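Local atomic coordinates of putative protease (Parabacteroides distasonis ATCC 8503, PDB entry 3KD4), a protein that is of uncharacterised function, but is probably an exported protein and has been tentatively classed as a protease. Residues Y124-D129 with A267-Y271; P154-Y160 with H202-Y208. All blocks are in the same frame, centred on the assembly; numbering follows the deposited sequence.

Contact 1 of 2, residues Y124-D129 with A267-Y271; sequences YYPALD and AMTGY. With GOL (glycerol), chain F.
The irregular loop Y124-D129 meets A267-Y271, whose first two residues belong to a 3-10 segment; the nearest CA atoms are those of Y124 and G270 (5.3 Å). Y124, chi1 t (-176°), lays one ring face on G270, whose CA is 3.8 Å from the ring centroid in a CH-pi contact. G270 is left-handed (phi/psi 60/29), which favours glycine, and a CB would also clash with Y124 CE1. Y124 OH gives a weak hydrogen bond to A267 O (2.9 Å); N51 is its stronger partner. Two consecutive tyrosines thus bring their hydroxyls to one carbonyl, joining the loop before strand 129-133 to the one before helix 276-282: Y125, chi1 m (-73°), places OH 3.1 Å from A267 O. Y271, chi1 m, meets the Y125 ring obliquely (Y125 CE1 to Y271 CE2 3.8 Å; planes at 57°). Glycerol, probably from the crystallisation liquor, puts C2 over a Y125 face; its O1 accepts from D129 N (2.9 Å), and O3 accepts from Y271 OH (2.8 Å) and donates to D129 O (2.6 Å).

Contact 2 of 2, residues P154-Y160 with H202-Y208; sequences PLACGLY and HLVASTY
Strands 156-160 and 202-206 run antiparallel, their axes 4.7 Å apart at closest and at 177°, with both backbones extended. At H202, paired with Y160, N donates to Y160 O and O accepts from Y160 N, both at 2.8 Å; the imidazole, chi1 m (-87°), bonds through ND1 to S200 O. L203 stands across from L159 in a non-hydrogen-bonded pair (CA-CA 4.5 Å). Both leucines are t, p and point to the same sheet face, where W179 of strand 174-184 touches them. V204 pairs with G158: V204 N to G158 O is 2.9 Å and G158 N to V204 O 2.8 Å. On the other face V204 CG2 (chi1 t) packs 4.0 Å from CD1 of Y160, whose chi1 is m; a CB on G158 would be crowded by that ring. This is a regular antiparallel ladder, with 202-206 the middle strand of a three-stranded sheet edged by 129-133 and 156-160. A205 faces C157 closely, CB to CB 3.6 Å and CA to CA 4.0 Å. S206 closes the ladder with A156 (S206 N to A156 O 2.9 Å, A156 N to S206 O 3.0 Å), while its OG, chi1 t, accepts from Y208 N at 3.0 Å in an ST turn. Beyond the strand, T207 CA makes a CA-H...O contact of 3.3 Å with P154 O, and T207 CG2 lies 3.9 Å from L155 CD1.

In the fold
From the N terminus, the chain first builds most of the eight-stranded sheet, then enters loop 124-129, which leads into edge strand 129-133 of the three-stranded sheet. After strand 140-150 returns to the large sheet, 154-160 supplies the opposite edge; once strands 167-171 and 174-184 complete the large sheet, strand 202-206 arrives between the two edges, closing contact 2. Helices 211-222, 228-238 and 244-258 follow before 267-271 closes contact 1, the longer loop, within which both segments of contact 2 fall. Contact 1 ties the loop before helix 276-282 to the one leading into the small sheet, and a probable hydrogen bond from L128 N to T207 OG1 (2.9 Å) links that loop to contact 2, centred about 15 Å away.

Contact 1 of 2, residues Y124-D129 with A267-Y271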
loop_
_atom_site.group_PDB
_atom_site.type_symbol
_atom_site.label_atom_id
_atom_site.label_comp_id
_atom_site.label_asym_id
_atom_site.label_seq_id
_atom_site.Cartn_x
_atom_site.Cartn_y
_atom_site.Cartn_z
ATOM N N TYR A 124 -21.396 6.835 14.292
ATOM C CA TYR A 124 -20.629 5.913 13.463
ATOM C C TYR A 124 -19.181 6.405 13.405
ATOM O O TYR A 124 -18.268 5.651 13.644
ATOM C CB TYR A 124 -21.192 5.854 12.040
ATOM C CG TYR A 124 -20.519 4.867 11.139
ATOM C CD1 TYR A 124 -20.451 3.526 11.485
ATOM C CD2 TYR A 124 -19.935 5.264 9.937
ATOM C CE1 TYR A 124 -19.842 2.588 10.658
ATOM C CE2 TYR A 124 -19.319 4.315 9.078
ATOM C CZ TYR A 124 -19.279 2.984 9.460
ATOM O OH TYR A 124 -18.661 2.024 8.656
ATOM N N TYR A 125 -18.960 7.668 13.085
ATOM C CA TYR A 125 -17.588 8.176 13.049
ATOM C C TYR A 125 -17.311 9.006 14.291
ATOM O O TYR A 125 -18.070 9.908 14.579
ATOM C CB TYR A 125 -17.395 9.021 11.815
ATOM C CG TYR A 125 -17.332 8.246 10.534
ATOM C CD1 TYR A 125 -16.580 7.078 10.437
ATOM C CD2 TYR A 125 -17.960 8.706 9.401
ATOM C CE1 TYR A 125 -16.517 6.370 9.235
ATOM C CE2 TYR A 125 -17.865 8.016 8.179
ATOM C CZ TYR A 125 -17.157 6.838 8.125
ATOM O OH TYR A 125 -17.060 6.140 6.925
ATOM N N PRO A 126 -16.207 8.731 15.005
ATOM C CA PRO A 126 -15.848 9.561 16.156
ATOM C C PRO A 126 -15.532 11.007 15.807
ATOM O O PRO A 126 -15.692 11.875 16.652
ATOM C CB PRO A 126 -14.592 8.880 16.707
ATOM C CG PRO A 126 -14.618 7.522 16.213
ATOM C CD PRO A 126 -15.296 7.578 14.870
ATOM N N ALA A 127 -15.128 11.266 14.567
ATOM C CA ALA A 127 -14.670 12.598 14.175
ATOM C C ALA A 127 -14.732 12.730 12.657
ATOM O O ALA A 127 -14.915 11.748 11.968
ATOM C CB ALA A 127 -13.201 12.815 14.691
ATOM N N LEU A 128 -14.604 13.951 12.136
ATOM C CA LEU A 128 -14.362 14.144 10.716
ATOM C C LEU A 128 -12.876 13.834 10.490
ATOM O O LEU A 128 -12.008 14.402 11.147
ATOM C CB LEU A 128 -14.728 15.575 10.276
ATOM C CG LEU A 128 -14.546 15.886 8.796
ATOM C CD1 LEU A 128 -15.358 14.892 7.915
ATOM C CD2 LEU A 128 -14.968 17.316 8.390
ATOM N N ASP A 129 -12.579 12.936 9.553
ATOM C CA ASP A 129 -11.262 12.349 9.420
ATOM C C ASP A 129 -11.015 12.065 7.908
ATOM O O ASP A 129 -11.568 11.124 7.374
ATOM C CB ASP A 129 -11.219 11.054 10.251
ATOM C CG ASP A 129 -9.801 10.495 10.459
ATOM O OD1 ASP A 129 -8.831 10.881 9.751
ATOM O OD2 ASP A 129 -9.674 9.639 11.382
ATOM N N ALA A 267 -12.713 2.758 7.661
ATOM C CA ALA A 267 -13.873 3.633 7.498
ATOM C C ALA A 267 -15.157 2.827 7.368
ATOM O O ALA A 267 -16.215 3.266 7.814
ATOM C CB ALA A 267 -13.708 4.532 6.263
HETATM N N MSE A 268 -15.071 1.655 6.759
HETATM C CA MSE A 268 -16.252 0.810 6.534
HETATM C C MSE A 268 -16.589 0.015 7.770
HETATM O O MSE A 268 -17.564 -0.735 7.781
HETATM C CB MSE A 268 -16.040 -0.100 5.325
HETATM C CG MSE A 268 -15.988 0.664 3.995
HETATM SE SE MSE A 268 -17.759 1.463 3.710
HETATM C CE MSE A 268 -17.547 3.242 4.658
ATOM N N THR A 269 -15.805 0.166 8.833
ATOM C CA THR A 269 -16.191 -0.423 10.114
ATOM C C THR A 269 -16.361 0.676 11.184
ATOM O O THR A 269 -16.385 0.401 12.365
ATOM C CB THR A 269 -15.160 -1.506 10.591
ATOM O OG1 THR A 269 -13.949 -0.876 11.002
ATOM C CG2 THR A 269 -14.813 -2.483 9.479
ATOM N N GLY A 270 -16.463 1.926 10.785
ATOM C CA GLY A 270 -16.512 3.006 11.782
ATOM C C GLY A 270 -15.275 3.085 12.677
ATOM O O GLY A 270 -15.363 3.543 13.828
ATOM N N TYR A 271 -14.129 2.659 12.148
ATOM C CA TYR A 271 -12.889 2.618 12.914
ATOM C C TYR A 271 -13.004 1.783 14.209
ATOM O O TYR A 271 -12.477 2.162 15.254
ATOM C CB TYR A 271 -12.381 4.050 13.226
ATOM C CG TYR A 271 -12.125 4.833 11.986
ATOM C CD1 TYR A 271 -10.907 4.740 11.331
ATOM C CD2 TYR A 271 -13.129 5.596 11.404
ATOM C CE1 TYR A 271 -10.661 5.428 10.175
ATOM C CE2 TYR A 271 -12.891 6.313 10.230
ATOM C CZ TYR A 271 -11.672 6.201 9.615
ATOM O OH TYR A 271 -11.421 6.902 8.477
HETATM C C1 GOL F . -15.020 11.323 7.029
HETATM O O1 GOL F . -14.934 11.677 8.386
HETATM C C2 GOL F . -15.226 9.827 7.070
HETATM O O2 GOL F . -14.853 9.221 5.859
HETATM C C3 GOL F . -14.387 9.280 8.228
HETATM O O3 GOL F . -13.055 9.029 7.810
#

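Contact 2 of 2, residues P154-Y160 with H202-Y208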
loop_
_atom_site.group_PDB
_atom_site.type_symbol
_atom_site.label_atom_id
_atom_site.label_comp_id
_atom_site.label_asym_id
_atom_site.label_seq_id
_atom_site.Cartn_x
_atom_site.Cartn_y
_atom_site.Cartn_z
ATOM N N PRO A 154 -12.609 21.713 17.010
ATOM C CA PRO A 154 -11.231 21.854 16.515
ATOM C C PRO A 154 -11.099 21.291 15.104
ATOM O O PRO A 154 -11.724 20.311 14.789
ATOM C CB PRO A 154 -10.414 21.015 17.508
ATOM C CG PRO A 154 -11.385 19.969 17.982
ATOM C CD PRO A 154 -12.716 20.715 18.084
ATOM N N LEU A 155 -10.300 21.925 14.260
ATOM C CA LEU A 155 -10.084 21.446 12.926
ATOM C C LEU A 155 -8.611 21.662 12.573
ATOM O O LEU A 155 -8.083 22.755 12.705
ATOM C CB LEU A 155 -11.025 22.124 11.932
ATOM C CG LEU A 155 -10.804 21.789 10.451
ATOM C CD1 LEU A 155 -11.076 20.343 10.185
ATOM C CD2 LEU A 155 -11.695 22.669 9.561
ATOM N N ALA A 156 -7.929 20.589 12.219
ATOM C CA ALA A 156 -6.600 20.720 11.620
ATOM C C ALA A 156 -6.753 20.237 10.187
ATOM O O ALA A 156 -7.408 19.230 9.929
ATOM C CB ALA A 156 -5.561 19.903 12.390
ATOM N N CYS A 157 -6.209 21.007 9.252
ATOM C CA CYS A 157 -6.292 20.623 7.856
ATOM C C CYS A 157 -5.078 21.114 7.097
ATOM O O CYS A 157 -4.454 22.148 7.434
ATOM C CB CYS A 157 -7.602 21.133 7.225
ATOM S SG CYS A 157 -8.041 22.867 7.585
ATOM N N GLY A 158 -4.741 20.350 6.075
ATOM C CA GLY A 158 -3.639 20.697 5.225
ATOM C C GLY A 158 -3.815 20.091 3.853
ATOM O O GLY A 158 -4.287 18.967 3.715
ATOM N N LEU A 159 -3.387 20.853 2.861
ATOM C CA LEU A 159 -3.315 20.371 1.507
ATOM C C LEU A 159 -1.844 20.054 1.249
ATOM O O LEU A 159 -1.018 20.942 1.212
ATOM C CB LEU A 159 -3.846 21.474 0.584
ATOM C CG LEU A 159 -3.891 21.170 -0.901
ATOM C CD1 LEU A 159 -4.759 19.936 -1.123
ATOM C CD2 LEU A 159 -4.393 22.361 -1.728
ATOM N N TYR A 160 -1.510 18.786 1.124
ATOM C CA TYR A 160 -0.153 18.343 0.827
ATOM C C TYR A 160 0.028 18.178 -0.660
ATOM O O TYR A 160 -0.887 17.722 -1.360
ATOM C CB TYR A 160 0.114 16.982 1.463
ATOM C CG TYR A 160 0.226 17.049 2.949
ATOM C CD1 TYR A 160 -0.919 17.116 3.745
ATOM C CD2 TYR A 160 1.492 17.116 3.565
ATOM C CE1 TYR A 160 -0.826 17.207 5.150
ATOM C CE2 TYR A 160 1.615 17.219 4.954
ATOM C CZ TYR A 160 0.455 17.244 5.740
ATOM O OH TYR A 160 0.590 17.349 7.094
ATOM N N HIS A 202 -2.992 15.946 -1.841
ATOM C CA HIS A 202 -3.843 15.225 -0.936
ATOM C C HIS A 202 -4.354 16.208 0.109
ATOM O O HIS A 202 -3.564 16.997 0.663
ATOM C CB HIS A 202 -3.066 14.174 -0.136
ATOM C CG HIS A 202 -2.936 12.857 -0.801
ATOM N ND1 HIS A 202 -2.060 12.641 -1.846
ATOM C CD2 HIS A 202 -3.486 11.651 -0.507
ATOM C CE1 HIS A 202 -2.115 11.365 -2.203
ATOM N NE2 HIS A 202 -2.977 10.746 -1.411
ATOM N N LEU A 203 -5.639 16.103 0.435
ATOM C CA LEU A 203 -6.224 16.878 1.533
ATOM C C LEU A 203 -6.266 15.956 2.750
ATOM O O LEU A 203 -6.834 14.849 2.684
ATOM C CB LEU A 203 -7.623 17.351 1.156
ATOM C CG LEU A 203 -8.413 18.100 2.236
ATOM C CD1 LEU A 203 -7.692 19.447 2.535
ATOM C CD2 LEU A 203 -9.866 18.288 1.814
ATOM N N VAL A 204 -5.673 16.405 3.854
ATOM C CA VAL A 204 -5.679 15.672 5.121
ATOM C C VAL A 204 -6.228 16.601 6.184
ATOM O O VAL A 204 -5.815 17.757 6.289
ATOM C CB VAL A 204 -4.268 15.170 5.497
ATOM C CG1 VAL A 204 -4.266 14.374 6.848
ATOM C CG2 VAL A 204 -3.692 14.361 4.323
ATOM N N ALA A 205 -7.184 16.091 6.953
ATOM C CA ALA A 205 -7.886 16.913 7.928
ATOM C C ALA A 205 -8.519 16.049 8.989
ATOM O O ALA A 205 -8.885 14.866 8.753
ATOM C CB ALA A 205 -8.975 17.828 7.242
ATOM N N SER A 206 -8.698 16.660 10.158
ATOM C CA SER A 206 -9.208 15.966 11.326
ATOM C C SER A 206 -9.875 16.914 12.294
ATOM O O SER A 206 -9.381 18.022 12.510
ATOM C CB SER A 206 -8.036 15.275 12.044
ATOM O OG SER A 206 -8.409 14.709 13.275
ATOM N N THR A 207 -10.964 16.452 12.912
ATOM C CA THR A 207 -11.579 17.151 14.022
ATOM C C THR A 207 -11.305 16.490 15.362
ATOM O O THR A 207 -11.872 16.908 16.371
ATOM C CB THR A 207 -13.106 17.367 13.823
ATOM O OG1 THR A 207 -13.783 16.125 13.808
ATOM C CG2 THR A 207 -13.416 18.197 12.519
ATOM N N TYR A 208 -10.429 15.477 15.416
ATOM C CA TYR A 208 -9.969 15.037 16.723
ATOM C C TYR A 208 -9.153 16.200 17.371
ATOM O O TYR A 208 -8.641 17.053 16.681
ATOM C CB TYR A 208 -9.050 13.834 16.595
ATOM C CG TYR A 208 -9.718 12.516 16.231
ATOM C CD1 TYR A 208 -10.384 11.778 17.176
ATOM C CD2 TYR A 208 -9.616 11.995 14.936
ATOM C CE1 TYR A 208 -10.949 10.540 16.852
ATOM C CE2 TYR A 208 -10.162 10.811 14.624
ATOM C CZ TYR A 208 -10.798 10.072 15.591
ATOM O OH TYR A 208 -11.339 8.894 15.249
#